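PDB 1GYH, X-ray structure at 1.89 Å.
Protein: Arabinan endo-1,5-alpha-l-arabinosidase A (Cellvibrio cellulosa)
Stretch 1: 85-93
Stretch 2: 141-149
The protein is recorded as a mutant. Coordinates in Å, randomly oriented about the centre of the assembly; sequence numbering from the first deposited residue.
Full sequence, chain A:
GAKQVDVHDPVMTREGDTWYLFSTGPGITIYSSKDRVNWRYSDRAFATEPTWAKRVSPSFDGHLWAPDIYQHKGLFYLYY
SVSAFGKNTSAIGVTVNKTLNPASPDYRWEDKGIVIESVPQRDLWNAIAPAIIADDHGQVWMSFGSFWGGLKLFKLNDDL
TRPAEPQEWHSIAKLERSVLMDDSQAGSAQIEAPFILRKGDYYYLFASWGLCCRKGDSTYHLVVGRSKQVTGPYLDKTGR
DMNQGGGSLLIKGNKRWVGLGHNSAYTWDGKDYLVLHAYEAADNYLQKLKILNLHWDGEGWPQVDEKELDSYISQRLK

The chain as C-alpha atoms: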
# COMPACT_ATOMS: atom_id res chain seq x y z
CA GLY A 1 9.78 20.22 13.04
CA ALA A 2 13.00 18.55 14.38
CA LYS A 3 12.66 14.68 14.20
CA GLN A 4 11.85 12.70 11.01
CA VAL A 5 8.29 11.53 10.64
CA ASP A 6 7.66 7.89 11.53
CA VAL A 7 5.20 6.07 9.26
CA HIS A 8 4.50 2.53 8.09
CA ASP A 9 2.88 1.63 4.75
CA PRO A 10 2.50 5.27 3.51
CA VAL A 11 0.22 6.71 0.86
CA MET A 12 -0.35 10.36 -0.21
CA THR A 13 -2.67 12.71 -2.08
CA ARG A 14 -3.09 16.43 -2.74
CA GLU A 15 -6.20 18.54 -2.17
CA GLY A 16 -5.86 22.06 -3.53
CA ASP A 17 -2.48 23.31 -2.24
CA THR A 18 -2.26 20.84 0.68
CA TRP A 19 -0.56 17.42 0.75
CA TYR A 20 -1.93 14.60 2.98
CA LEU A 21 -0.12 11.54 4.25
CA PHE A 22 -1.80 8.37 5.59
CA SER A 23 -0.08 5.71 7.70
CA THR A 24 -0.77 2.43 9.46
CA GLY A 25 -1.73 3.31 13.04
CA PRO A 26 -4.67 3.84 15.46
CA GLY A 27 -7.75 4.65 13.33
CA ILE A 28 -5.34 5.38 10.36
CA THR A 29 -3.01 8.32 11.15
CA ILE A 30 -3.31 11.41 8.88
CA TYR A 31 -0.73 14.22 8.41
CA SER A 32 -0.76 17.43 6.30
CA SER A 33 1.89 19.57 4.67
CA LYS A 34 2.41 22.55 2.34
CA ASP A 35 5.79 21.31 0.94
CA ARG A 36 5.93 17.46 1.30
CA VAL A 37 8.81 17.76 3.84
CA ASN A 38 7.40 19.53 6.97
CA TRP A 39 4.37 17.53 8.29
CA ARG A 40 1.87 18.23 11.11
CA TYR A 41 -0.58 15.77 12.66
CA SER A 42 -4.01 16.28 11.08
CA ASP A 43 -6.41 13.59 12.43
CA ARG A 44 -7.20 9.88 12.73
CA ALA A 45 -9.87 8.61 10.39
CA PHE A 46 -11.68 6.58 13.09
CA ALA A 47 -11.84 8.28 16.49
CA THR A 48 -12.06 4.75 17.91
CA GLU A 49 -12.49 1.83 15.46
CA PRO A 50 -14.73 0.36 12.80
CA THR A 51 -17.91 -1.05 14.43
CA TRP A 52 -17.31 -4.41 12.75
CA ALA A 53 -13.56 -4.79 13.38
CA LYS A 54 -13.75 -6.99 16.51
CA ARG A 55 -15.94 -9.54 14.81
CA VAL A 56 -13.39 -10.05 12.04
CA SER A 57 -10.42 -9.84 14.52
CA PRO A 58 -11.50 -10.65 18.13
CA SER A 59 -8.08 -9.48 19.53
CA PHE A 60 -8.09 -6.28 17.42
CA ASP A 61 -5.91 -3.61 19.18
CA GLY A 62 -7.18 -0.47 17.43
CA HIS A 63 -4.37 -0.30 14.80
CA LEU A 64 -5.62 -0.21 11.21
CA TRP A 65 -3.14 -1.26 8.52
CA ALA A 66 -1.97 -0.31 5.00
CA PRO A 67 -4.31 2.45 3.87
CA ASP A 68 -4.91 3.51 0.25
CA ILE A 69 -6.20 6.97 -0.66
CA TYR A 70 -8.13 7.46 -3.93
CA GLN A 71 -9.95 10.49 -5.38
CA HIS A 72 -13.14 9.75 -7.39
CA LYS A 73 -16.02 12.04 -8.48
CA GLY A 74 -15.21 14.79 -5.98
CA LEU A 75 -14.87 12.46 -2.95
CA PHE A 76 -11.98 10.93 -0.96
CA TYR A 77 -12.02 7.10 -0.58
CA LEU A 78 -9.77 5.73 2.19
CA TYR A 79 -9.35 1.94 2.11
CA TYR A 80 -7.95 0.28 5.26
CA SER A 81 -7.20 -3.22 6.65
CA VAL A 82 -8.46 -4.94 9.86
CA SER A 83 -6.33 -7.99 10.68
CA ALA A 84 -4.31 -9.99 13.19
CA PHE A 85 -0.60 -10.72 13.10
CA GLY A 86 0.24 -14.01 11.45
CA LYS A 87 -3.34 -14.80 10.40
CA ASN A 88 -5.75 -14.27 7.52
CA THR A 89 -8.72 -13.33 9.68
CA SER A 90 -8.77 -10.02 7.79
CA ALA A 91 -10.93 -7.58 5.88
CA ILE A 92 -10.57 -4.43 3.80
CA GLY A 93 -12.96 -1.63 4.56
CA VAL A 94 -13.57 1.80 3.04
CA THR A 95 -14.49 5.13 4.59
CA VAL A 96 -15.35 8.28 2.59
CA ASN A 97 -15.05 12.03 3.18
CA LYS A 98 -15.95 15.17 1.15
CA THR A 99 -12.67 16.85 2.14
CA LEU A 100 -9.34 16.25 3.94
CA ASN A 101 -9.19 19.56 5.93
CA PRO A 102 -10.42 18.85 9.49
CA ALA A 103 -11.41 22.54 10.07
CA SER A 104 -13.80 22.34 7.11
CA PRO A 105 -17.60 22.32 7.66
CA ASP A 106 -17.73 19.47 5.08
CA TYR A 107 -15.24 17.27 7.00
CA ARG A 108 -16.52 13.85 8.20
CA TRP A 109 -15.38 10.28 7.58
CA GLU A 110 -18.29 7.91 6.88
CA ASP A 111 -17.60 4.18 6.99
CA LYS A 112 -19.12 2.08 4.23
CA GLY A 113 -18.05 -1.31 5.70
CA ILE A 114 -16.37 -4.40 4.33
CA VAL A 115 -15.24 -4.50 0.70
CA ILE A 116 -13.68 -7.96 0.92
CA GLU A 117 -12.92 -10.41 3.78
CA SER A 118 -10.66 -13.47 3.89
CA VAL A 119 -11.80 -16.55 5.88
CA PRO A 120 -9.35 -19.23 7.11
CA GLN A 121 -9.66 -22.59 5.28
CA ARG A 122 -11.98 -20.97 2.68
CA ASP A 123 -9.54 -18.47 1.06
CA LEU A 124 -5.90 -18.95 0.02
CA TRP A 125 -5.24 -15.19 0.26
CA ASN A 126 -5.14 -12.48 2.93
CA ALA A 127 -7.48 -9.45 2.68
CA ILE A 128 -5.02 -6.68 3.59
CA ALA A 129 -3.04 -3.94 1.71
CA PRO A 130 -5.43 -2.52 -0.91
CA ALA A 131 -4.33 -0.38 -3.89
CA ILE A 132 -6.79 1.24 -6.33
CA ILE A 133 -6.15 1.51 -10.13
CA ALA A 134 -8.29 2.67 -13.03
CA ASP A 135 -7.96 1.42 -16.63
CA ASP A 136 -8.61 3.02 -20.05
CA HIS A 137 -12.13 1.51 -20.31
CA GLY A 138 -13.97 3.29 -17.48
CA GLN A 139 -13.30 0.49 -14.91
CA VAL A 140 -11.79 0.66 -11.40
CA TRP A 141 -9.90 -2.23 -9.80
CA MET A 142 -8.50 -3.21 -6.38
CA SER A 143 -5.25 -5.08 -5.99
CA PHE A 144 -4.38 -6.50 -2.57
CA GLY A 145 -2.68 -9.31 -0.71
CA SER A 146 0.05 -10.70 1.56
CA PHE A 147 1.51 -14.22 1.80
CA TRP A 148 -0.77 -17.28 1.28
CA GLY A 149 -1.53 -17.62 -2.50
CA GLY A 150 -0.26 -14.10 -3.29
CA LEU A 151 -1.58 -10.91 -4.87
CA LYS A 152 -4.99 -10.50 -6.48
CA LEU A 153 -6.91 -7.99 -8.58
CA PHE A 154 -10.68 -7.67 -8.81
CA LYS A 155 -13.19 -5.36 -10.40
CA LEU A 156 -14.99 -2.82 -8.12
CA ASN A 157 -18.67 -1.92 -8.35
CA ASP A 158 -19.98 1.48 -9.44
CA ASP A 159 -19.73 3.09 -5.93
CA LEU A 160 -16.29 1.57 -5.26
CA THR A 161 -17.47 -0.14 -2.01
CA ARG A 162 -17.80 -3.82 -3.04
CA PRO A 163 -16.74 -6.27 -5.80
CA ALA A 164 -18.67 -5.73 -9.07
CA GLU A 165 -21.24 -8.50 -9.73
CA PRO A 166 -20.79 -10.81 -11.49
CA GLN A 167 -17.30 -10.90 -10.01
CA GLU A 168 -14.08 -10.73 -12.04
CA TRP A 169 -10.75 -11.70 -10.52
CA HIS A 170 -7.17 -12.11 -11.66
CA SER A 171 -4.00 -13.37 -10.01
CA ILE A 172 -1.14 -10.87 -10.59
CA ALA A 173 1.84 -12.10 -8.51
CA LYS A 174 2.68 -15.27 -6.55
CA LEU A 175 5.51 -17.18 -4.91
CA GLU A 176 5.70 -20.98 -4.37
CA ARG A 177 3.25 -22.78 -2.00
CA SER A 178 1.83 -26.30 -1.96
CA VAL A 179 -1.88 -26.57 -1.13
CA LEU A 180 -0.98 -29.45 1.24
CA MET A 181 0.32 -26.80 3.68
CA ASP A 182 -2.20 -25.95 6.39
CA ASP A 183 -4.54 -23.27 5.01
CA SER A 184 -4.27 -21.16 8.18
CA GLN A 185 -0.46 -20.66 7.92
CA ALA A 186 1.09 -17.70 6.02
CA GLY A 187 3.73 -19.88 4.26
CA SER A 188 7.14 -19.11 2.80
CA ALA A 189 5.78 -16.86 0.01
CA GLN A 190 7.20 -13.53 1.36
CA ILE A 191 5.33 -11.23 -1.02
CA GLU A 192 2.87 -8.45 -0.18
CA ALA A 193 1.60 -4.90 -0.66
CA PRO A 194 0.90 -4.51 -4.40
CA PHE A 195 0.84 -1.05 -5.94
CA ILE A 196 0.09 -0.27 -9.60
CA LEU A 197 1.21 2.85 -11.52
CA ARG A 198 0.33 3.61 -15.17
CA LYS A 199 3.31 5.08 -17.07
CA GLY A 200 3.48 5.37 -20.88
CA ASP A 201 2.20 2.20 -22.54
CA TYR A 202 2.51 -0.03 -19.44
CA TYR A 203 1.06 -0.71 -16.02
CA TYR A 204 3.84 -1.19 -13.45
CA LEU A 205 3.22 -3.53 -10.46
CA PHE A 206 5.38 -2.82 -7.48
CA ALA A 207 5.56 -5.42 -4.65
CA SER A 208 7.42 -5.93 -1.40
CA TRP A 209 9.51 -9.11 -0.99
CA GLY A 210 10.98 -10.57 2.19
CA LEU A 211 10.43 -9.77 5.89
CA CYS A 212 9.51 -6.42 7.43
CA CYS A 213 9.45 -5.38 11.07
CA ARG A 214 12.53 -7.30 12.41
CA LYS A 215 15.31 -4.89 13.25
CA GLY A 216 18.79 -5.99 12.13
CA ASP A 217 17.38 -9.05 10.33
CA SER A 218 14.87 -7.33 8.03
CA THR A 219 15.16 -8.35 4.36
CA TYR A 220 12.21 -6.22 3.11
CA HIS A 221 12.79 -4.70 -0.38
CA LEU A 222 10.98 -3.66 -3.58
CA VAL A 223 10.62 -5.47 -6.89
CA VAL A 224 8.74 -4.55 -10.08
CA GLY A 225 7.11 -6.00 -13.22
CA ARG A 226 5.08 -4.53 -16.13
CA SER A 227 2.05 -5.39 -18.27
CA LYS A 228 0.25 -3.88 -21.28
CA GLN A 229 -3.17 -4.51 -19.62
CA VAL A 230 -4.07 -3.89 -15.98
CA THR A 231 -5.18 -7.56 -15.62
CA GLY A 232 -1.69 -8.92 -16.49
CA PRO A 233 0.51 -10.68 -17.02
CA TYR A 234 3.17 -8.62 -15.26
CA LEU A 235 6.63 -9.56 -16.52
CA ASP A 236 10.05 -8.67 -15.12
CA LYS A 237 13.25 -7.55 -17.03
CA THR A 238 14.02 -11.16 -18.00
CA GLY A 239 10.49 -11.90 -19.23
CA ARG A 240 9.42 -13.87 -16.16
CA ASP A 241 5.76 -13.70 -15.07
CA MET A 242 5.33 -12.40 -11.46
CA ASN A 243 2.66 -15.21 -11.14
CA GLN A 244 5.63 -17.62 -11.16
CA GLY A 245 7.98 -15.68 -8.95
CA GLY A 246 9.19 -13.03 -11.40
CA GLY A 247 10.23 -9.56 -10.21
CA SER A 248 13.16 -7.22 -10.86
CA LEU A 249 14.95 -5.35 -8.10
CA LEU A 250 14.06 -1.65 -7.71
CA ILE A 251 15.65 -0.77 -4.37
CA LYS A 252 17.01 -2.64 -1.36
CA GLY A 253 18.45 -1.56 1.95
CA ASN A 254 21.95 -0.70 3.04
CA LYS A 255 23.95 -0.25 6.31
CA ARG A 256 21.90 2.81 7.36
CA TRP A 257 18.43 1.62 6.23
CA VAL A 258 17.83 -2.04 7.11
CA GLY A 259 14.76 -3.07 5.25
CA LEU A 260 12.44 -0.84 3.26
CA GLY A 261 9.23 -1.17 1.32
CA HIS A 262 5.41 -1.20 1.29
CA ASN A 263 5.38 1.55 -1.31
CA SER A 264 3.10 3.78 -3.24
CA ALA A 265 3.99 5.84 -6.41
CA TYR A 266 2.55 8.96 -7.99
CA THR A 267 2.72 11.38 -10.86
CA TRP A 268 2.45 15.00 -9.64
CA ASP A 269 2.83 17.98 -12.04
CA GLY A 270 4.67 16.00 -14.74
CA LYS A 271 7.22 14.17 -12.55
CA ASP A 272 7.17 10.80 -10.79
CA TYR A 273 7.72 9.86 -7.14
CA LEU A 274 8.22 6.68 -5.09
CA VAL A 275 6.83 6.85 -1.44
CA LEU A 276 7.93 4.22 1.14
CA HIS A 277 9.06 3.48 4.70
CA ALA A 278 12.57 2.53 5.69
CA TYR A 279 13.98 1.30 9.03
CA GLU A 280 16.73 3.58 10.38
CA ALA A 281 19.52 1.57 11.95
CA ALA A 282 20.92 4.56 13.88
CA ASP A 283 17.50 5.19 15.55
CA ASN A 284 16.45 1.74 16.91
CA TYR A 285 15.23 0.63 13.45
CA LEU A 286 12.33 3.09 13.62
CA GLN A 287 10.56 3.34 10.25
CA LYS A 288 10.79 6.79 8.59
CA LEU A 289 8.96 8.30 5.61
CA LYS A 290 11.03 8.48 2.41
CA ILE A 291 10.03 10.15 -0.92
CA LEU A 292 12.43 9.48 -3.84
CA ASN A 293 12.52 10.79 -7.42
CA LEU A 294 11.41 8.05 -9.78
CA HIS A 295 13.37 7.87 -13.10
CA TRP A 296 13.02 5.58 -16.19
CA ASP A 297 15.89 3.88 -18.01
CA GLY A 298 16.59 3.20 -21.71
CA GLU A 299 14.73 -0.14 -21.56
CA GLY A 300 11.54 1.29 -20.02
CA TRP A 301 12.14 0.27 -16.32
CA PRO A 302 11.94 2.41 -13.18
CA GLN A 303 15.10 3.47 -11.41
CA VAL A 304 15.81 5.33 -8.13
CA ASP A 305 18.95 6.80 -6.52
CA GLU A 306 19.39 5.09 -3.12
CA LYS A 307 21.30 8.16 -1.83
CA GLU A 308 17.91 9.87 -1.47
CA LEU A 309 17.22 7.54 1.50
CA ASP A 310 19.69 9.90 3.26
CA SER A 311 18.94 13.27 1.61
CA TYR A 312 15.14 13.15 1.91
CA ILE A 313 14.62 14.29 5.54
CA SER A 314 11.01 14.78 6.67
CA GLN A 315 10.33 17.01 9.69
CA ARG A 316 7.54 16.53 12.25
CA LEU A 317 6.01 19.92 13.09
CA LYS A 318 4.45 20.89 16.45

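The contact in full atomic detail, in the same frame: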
# COMPACT_ATOMS: atom_id res chain seq x y z
N PHE A 85 -1.94 -10.29 13.51
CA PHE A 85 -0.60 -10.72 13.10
C PHE A 85 -0.50 -12.22 12.89
O PHE A 85 -0.94 -13.00 13.73
CB PHE A 85 0.48 -10.23 14.10
CG PHE A 85 0.91 -8.79 13.84
CD1 PHE A 85 1.63 -8.46 12.68
CD2 PHE A 85 0.54 -7.76 14.73
CE1 PHE A 85 2.01 -7.12 12.41
CE2 PHE A 85 0.92 -6.42 14.49
CZ PHE A 85 1.66 -6.10 13.33
N GLY A 86 0.05 -12.61 11.75
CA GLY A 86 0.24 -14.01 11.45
C GLY A 86 -0.95 -14.77 10.88
O GLY A 86 -0.81 -15.95 10.55
N LYS A 87 -2.12 -14.13 10.80
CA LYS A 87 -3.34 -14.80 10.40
C LYS A 87 -4.04 -14.16 9.20
O LYS A 87 -3.77 -13.02 8.83
CB LYS A 87 -4.29 -14.81 11.58
CG LYS A 87 -3.67 -15.49 12.81
CD LYS A 87 -4.75 -15.90 13.78
CE LYS A 87 -4.66 -15.20 15.08
NZ LYS A 87 -5.05 -16.20 16.09
N ASN A 88 -4.96 -14.89 8.60
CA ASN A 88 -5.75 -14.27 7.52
C ASN A 88 -7.19 -14.07 7.89
O ASN A 88 -8.04 -14.10 7.04
CB ASN A 88 -5.56 -14.99 6.16
CG ASN A 88 -6.17 -16.39 6.11
OD1 ASN A 88 -6.25 -17.11 7.12
ND2 ASN A 88 -6.58 -16.79 4.90
N THR A 89 -7.45 -13.87 9.19
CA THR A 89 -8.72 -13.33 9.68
C THR A 89 -8.65 -11.80 9.47
O THR A 89 -8.19 -11.03 10.35
CB THR A 89 -8.90 -13.61 11.16
OG1 THR A 89 -7.76 -13.13 11.92
CG2 THR A 89 -9.01 -15.17 11.45
N SER A 90 -9.06 -11.38 8.27
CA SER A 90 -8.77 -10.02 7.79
C SER A 90 -9.87 -9.52 6.87
O SER A 90 -10.61 -10.31 6.26
CB SER A 90 -7.48 -9.97 6.95
OG SER A 90 -6.39 -10.59 7.62
N ALA A 91 -9.99 -8.21 6.80
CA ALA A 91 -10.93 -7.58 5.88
C ALA A 91 -10.45 -6.17 5.53
O ALA A 91 -9.84 -5.46 6.37
CB ALA A 91 -12.34 -7.50 6.48
N ILE A 92 -10.77 -5.79 4.30
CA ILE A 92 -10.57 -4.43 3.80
C ILE A 92 -11.88 -3.68 3.82
O ILE A 92 -12.89 -4.13 3.27
CB ILE A 92 -9.93 -4.46 2.39
CG1 ILE A 92 -8.52 -5.00 2.45
CG2 ILE A 92 -9.94 -3.06 1.78
CD1 ILE A 92 -7.99 -5.56 1.09
N GLY A 93 -11.86 -2.54 4.51
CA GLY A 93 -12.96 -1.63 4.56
C GLY A 93 -12.71 -0.35 3.75
O GLY A 93 -11.60 -0.11 3.30
N TRP A 141 -10.34 -0.94 -10.34
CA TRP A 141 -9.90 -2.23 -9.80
C TRP A 141 -9.22 -2.07 -8.43
O TRP A 141 -8.59 -1.05 -8.14
CB TRP A 141 -8.92 -2.91 -10.77
CG TRP A 141 -9.42 -3.12 -12.22
CD1 TRP A 141 -9.46 -2.18 -13.23
CD2 TRP A 141 -9.92 -4.33 -12.79
NE1 TRP A 141 -9.98 -2.74 -14.37
CE2 TRP A 141 -10.24 -4.07 -14.13
CE3 TRP A 141 -10.11 -5.64 -12.29
CZ2 TRP A 141 -10.77 -5.04 -14.98
CZ3 TRP A 141 -10.63 -6.59 -13.12
CH2 TRP A 141 -10.96 -6.30 -14.47
N MET A 142 -9.33 -3.10 -7.58
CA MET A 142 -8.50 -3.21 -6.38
C MET A 142 -7.51 -4.34 -6.51
O MET A 142 -7.90 -5.48 -6.86
CB MET A 142 -9.40 -3.42 -5.13
CG MET A 142 -8.58 -3.60 -3.84
SD MET A 142 -9.56 -3.91 -2.33
CE MET A 142 -10.36 -2.31 -2.12
N SER A 143 -6.24 -4.05 -6.25
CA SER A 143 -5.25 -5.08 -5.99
C SER A 143 -5.04 -5.16 -4.47
O SER A 143 -5.19 -4.19 -3.76
CB SER A 143 -3.92 -4.80 -6.71
OG SER A 143 -3.25 -3.63 -6.23
N PHE A 144 -4.66 -6.33 -3.99
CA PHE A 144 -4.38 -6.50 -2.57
C PHE A 144 -3.63 -7.80 -2.34
O PHE A 144 -3.50 -8.63 -3.25
CB PHE A 144 -5.70 -6.51 -1.74
CG PHE A 144 -6.47 -7.82 -1.86
CD1 PHE A 144 -7.34 -8.04 -2.93
CD2 PHE A 144 -6.31 -8.84 -0.91
CE1 PHE A 144 -8.03 -9.23 -3.05
CE2 PHE A 144 -7.01 -10.05 -1.03
CZ PHE A 144 -7.86 -10.25 -2.08
N GLY A 145 -3.14 -7.99 -1.12
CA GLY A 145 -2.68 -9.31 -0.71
C GLY A 145 -1.38 -9.34 0.07
O GLY A 145 -0.63 -8.34 0.13
N SER A 146 -1.14 -10.48 0.71
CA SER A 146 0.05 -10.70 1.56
C SER A 146 0.15 -12.17 1.91
O SER A 146 -0.79 -12.72 2.48
CB SER A 146 -0.08 -9.90 2.87
OG SER A 146 1.02 -10.13 3.77
N PHE A 147 1.25 -12.82 1.52
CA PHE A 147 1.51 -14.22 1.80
C PHE A 147 0.39 -15.13 1.23
O PHE A 147 -0.27 -14.80 0.25
CB PHE A 147 1.83 -14.41 3.33
CG PHE A 147 3.19 -13.87 3.78
CD1 PHE A 147 3.46 -12.50 3.84
CD2 PHE A 147 4.19 -14.72 4.18
CE1 PHE A 147 4.68 -12.02 4.24
CE2 PHE A 147 5.46 -14.22 4.61
CZ PHE A 147 5.69 -12.90 4.66
N TRP A 148 0.16 -16.30 1.84
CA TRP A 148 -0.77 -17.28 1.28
C TRP A 148 -0.54 -17.44 -0.25
O TRP A 148 0.62 -17.66 -0.65
CB TRP A 148 -2.22 -16.90 1.69
CG TRP A 148 -2.50 -17.28 3.17
CD1 TRP A 148 -3.08 -18.46 3.64
CD2 TRP A 148 -2.15 -16.52 4.34
NE1 TRP A 148 -3.14 -18.43 5.02
CE2 TRP A 148 -2.57 -17.27 5.48
CE3 TRP A 148 -1.53 -15.28 4.55
CZ2 TRP A 148 -2.38 -16.81 6.79
CZ3 TRP A 148 -1.34 -14.82 5.87
CH2 TRP A 148 -1.78 -15.60 6.97
N GLY A 149 -1.59 -17.40 -1.05
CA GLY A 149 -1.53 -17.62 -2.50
C GLY A 149 -1.27 -16.35 -3.33
O GLY A 149 -1.54 -16.31 -4.56

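The two stretches run in nearly opposite directions, 162° apart, and meet at two separate places, one where the W148 side chain packs against both backbone and side chain, the other between side chains alone. No hydrogen bond links them; the nearest CA pairs, N88 CA to W148 CA at 8.5 Å and I92 CA to F144 CA at 9.1 Å, leave a gap that side chains span. The contact is modest, burying 276 Å² over both sides, and W148 and I92 contribute most of it.

The aromatic contacts centre on the indole of W148, whose six-membered ring lies against the segment 86-88. N88 packs over one face of this ring in a CH-π interaction: its CB stands 3.8 Å from the ring centroid and only 14° off the ring normal, so the methylene sits almost directly above the ring. The closest side-chain pair here is N88 CB to W148 CZ2, at 3.7 Å. N88 ND2 and W148 NE1 are hydrogen-bonded elsewhere in the structure.

The same ring also touches backbone. W148 CH2 lies 3.5 Å from K87 C and 3.6 Å from N88 N, the two atoms of one peptide bond, while G86 O approaches the ring edge, near its plane, at 3.7 Å from CH2. K87 therefore takes part through its main chain, its CB pointing away from the other stretch. G86, with phi/psi of 83/-5, adopts a conformation that favours glycine.

The apolar contacts gather around I92, a strand residue whose CB points toward the other stretch. I92 CD1 meets F144 CB at 3.8 Å and also lies 4.1 Å from M142 SD, while I92 CG2 meets M142 CE at 4.0 Å. M142 and F144, two residues apart on their strand, both have CA-to-CB bonds pointing toward the other stretch, forming a small buried hydrophobic cluster with I92.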